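Local coordinates for protein carboxypeptidase A (Helicoverpa armigera, PDB 1JQG) that probably acts as a zinc-dependent metallocarboxypeptidase of the M14 family, removing residues one at a time from the C-terminal end of peptide chains, at residues Q132-E137 with L198-T203. Residues are numbered along the deposited sequence; the frame is centred on the assembly and turned at random.
Sequences QELAKE and LVIDVT
Two helices of the zinc carboxypeptidase domain, 124-137 and 187-200, come together near their C-terminal ends, where Leu134 of the first is laid against Val199 and Ile200 of the second. The backbones stay well apart, 8.4 Å between the CA atoms of Leu134 and Val199, and branched apolar side chains bridge the interval in a small contact of 104 Å². Leu134 aims its CB at the other helix and touches two neighbours with different atoms: its branch carbon CG lies 4.2 Å from CG1 of Val199, and one methyl, CD1, meets CD1 of Ile200 at 3.9 Å. Val199 also points toward its partner, a place that suits a short, beta-branched residue. Ile200 leaves its backbone less directly, which suits a longer side chain; CG1 lies beside the backbone N (chi1 -53°), and a further turn at chi2 brings CD1 to Leu134, the two side chains crossing at about a right angle. Apolar residues fit here because Leu134 and Val199 are buried, though Ile200 stays partly exposed. Leu134 also touches Ile195 and Leu159, Val199 meets Ile161, and Phe138 packs on both Val199 and Ile200, so strand 155-161 and the residue following helix 124-137 complete the apolar cluster. Away from the contact, Lys136 NZ forms a 2.8 Å salt bridge with Glu133 OE2, three residues back, meeting it on the syn side, 27° out of the carboxylate plane. Glu137 points toward the contact and is bridged to Arg115, which also packs on Ile200. Well away from the zinc, this is helix-on-helix packing over the mixed sheet of the alpha/beta carboxypeptidase fold.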
loop_
_atom_site.group_PDB
_atom_site.type_symbol
_atom_site.label_atom_id
_atom_site.label_comp_id
_atom_site.label_asym_id
_atom_site.label_seq_id
_atom_site.Cartn_x
_atom_site.Cartn_y
_atom_site.Cartn_z
ATOM N N GLN A 132 16.165 -14.127 -4.789
ATOM C CA GLN A 132 17.507 -14.632 -5.095
ATOM C C GLN A 132 17.516 -15.894 -5.918
ATOM O O GLN A 132 18.423 -16.144 -6.716
ATOM C CB GLN A 132 18.287 -14.856 -3.795
ATOM C CG GLN A 132 18.584 -13.569 -3.053
ATOM C CD GLN A 132 19.147 -13.808 -1.675
ATOM O OE1 GLN A 132 18.524 -13.498 -0.647
ATOM N NE2 GLN A 132 20.320 -14.386 -1.630
ATOM N N GLU A 133 16.496 -16.713 -5.811
ATOM C CA GLU A 133 16.365 -17.971 -6.511
ATOM C C GLU A 133 15.973 -17.724 -7.953
ATOM O O GLU A 133 16.409 -18.374 -8.933
ATOM C CB GLU A 133 15.350 -18.897 -5.846
ATOM C CG GLU A 133 15.749 -19.345 -4.435
ATOM C CD GLU A 133 17.082 -20.096 -4.435
ATOM O OE1 GLU A 133 17.071 -21.160 -5.095
ATOM O OE2 GLU A 133 18.048 -19.624 -3.802
ATOM N N LEU A 134 15.208 -16.672 -8.142
ATOM C CA LEU A 134 14.760 -16.250 -9.463
ATOM C C LEU A 134 15.935 -15.785 -10.297
ATOM O O LEU A 134 16.065 -16.141 -11.486
ATOM C CB LEU A 134 13.725 -15.126 -9.244
ATOM C CG LEU A 134 12.355 -15.306 -9.879
ATOM C CD1 LEU A 134 11.712 -16.652 -9.582
ATOM C CD2 LEU A 134 11.425 -14.187 -9.402
ATOM N N ALA A 135 16.871 -15.052 -9.652
ATOM C CA ALA A 135 18.052 -14.591 -10.383
ATOM C C ALA A 135 19.027 -15.694 -10.787
ATOM O O ALA A 135 19.834 -15.474 -11.700
ATOM C CB ALA A 135 18.824 -13.525 -9.610
ATOM N N LYS A 136 18.962 -16.838 -10.119
ATOM C CA LYS A 136 19.712 -18.030 -10.514
ATOM C C LYS A 136 19.130 -18.807 -11.693
ATOM O O LYS A 136 19.855 -19.315 -12.520
ATOM C CB LYS A 136 19.728 -19.010 -9.329
ATOM C CG LYS A 136 20.502 -18.481 -8.130
ATOM C CD LYS A 136 20.576 -19.537 -7.029
ATOM C CE LYS A 136 20.898 -18.883 -5.667
ATOM N NZ LYS A 136 20.735 -19.882 -4.565
ATOM N N GLU A 137 17.802 -18.899 -11.767
ATOM C CA GLU A 137 17.131 -19.663 -12.818
ATOM C C GLU A 137 16.888 -18.859 -14.080
ATOM O O GLU A 137 16.830 -19.403 -15.190
ATOM C CB GLU A 137 15.778 -20.194 -12.321
ATOM C CG GLU A 137 15.154 -21.293 -13.158
ATOM C CD GLU A 137 13.867 -21.850 -12.574
ATOM O OE1 GLU A 137 13.678 -21.594 -11.361
ATOM O OE2 GLU A 137 13.043 -22.517 -13.242
ATOM N N LEU A 198 5.651 -11.909 -15.575
ATOM C CA LEU A 198 6.776 -11.382 -16.330
ATOM C C LEU A 198 7.967 -12.331 -16.382
ATOM O O LEU A 198 8.868 -12.161 -17.196
ATOM C CB LEU A 198 7.197 -10.022 -15.756
ATOM C CG LEU A 198 6.204 -8.884 -15.835
ATOM C CD1 LEU A 198 6.723 -7.695 -15.039
ATOM C CD2 LEU A 198 5.926 -8.433 -17.260
ATOM N N VAL A 199 8.029 -13.295 -15.486
ATOM C CA VAL A 199 9.164 -14.215 -15.402
ATOM C C VAL A 199 8.750 -15.669 -15.549
ATOM O O VAL A 199 9.371 -16.298 -16.386
ATOM C CB VAL A 199 9.917 -14.032 -14.062
ATOM C CG1 VAL A 199 11.181 -14.867 -13.929
ATOM C CG2 VAL A 199 10.274 -12.564 -13.818
ATOM N N ILE A 200 7.895 -16.198 -14.687
ATOM C CA ILE A 200 7.533 -17.584 -14.612
ATOM C C ILE A 200 6.620 -18.037 -15.733
ATOM O O ILE A 200 6.912 -19.012 -16.432
ATOM C CB ILE A 200 6.844 -17.946 -13.269
ATOM C CG1 ILE A 200 7.712 -17.500 -12.085
ATOM C CG2 ILE A 200 6.529 -19.439 -13.199
ATOM C CD1 ILE A 200 9.066 -18.124 -12.002
ATOM N N ASP A 201 5.487 -17.384 -15.897
ATOM C CA ASP A 201 4.490 -17.709 -16.884
ATOM C C ASP A 201 4.261 -16.561 -17.846
ATOM O O ASP A 201 3.341 -15.781 -17.614
ATOM C CB ASP A 201 3.157 -18.079 -16.215
ATOM C CG ASP A 201 2.186 -18.724 -17.183
ATOM O OD1 ASP A 201 1.011 -18.654 -16.807
ATOM O OD2 ASP A 201 2.613 -19.256 -18.231
ATOM N N VAL A 202 5.183 -16.348 -18.775
ATOM C CA VAL A 202 5.118 -15.236 -19.718
ATOM C C VAL A 202 4.150 -15.539 -20.867
ATOM O O VAL A 202 4.507 -16.179 -21.873
ATOM C CB VAL A 202 6.512 -14.942 -20.313
ATOM C CG1 VAL A 202 6.454 -13.665 -21.142
ATOM C CG2 VAL A 202 7.559 -14.845 -19.208
ATOM N N THR A 203 2.913 -15.063 -20.735
ATOM C CA THR A 203 1.934 -15.267 -21.789
ATOM C C THR A 203 1.787 -14.067 -22.719
ATOM O O THR A 203 1.140 -14.127 -23.779
ATOM C CB THR A 203 0.564 -15.675 -21.219
ATOM O OG1 THR A 203 0.139 -14.761 -20.215
ATOM C CG2 THR A 203 0.620 -17.088 -20.626
#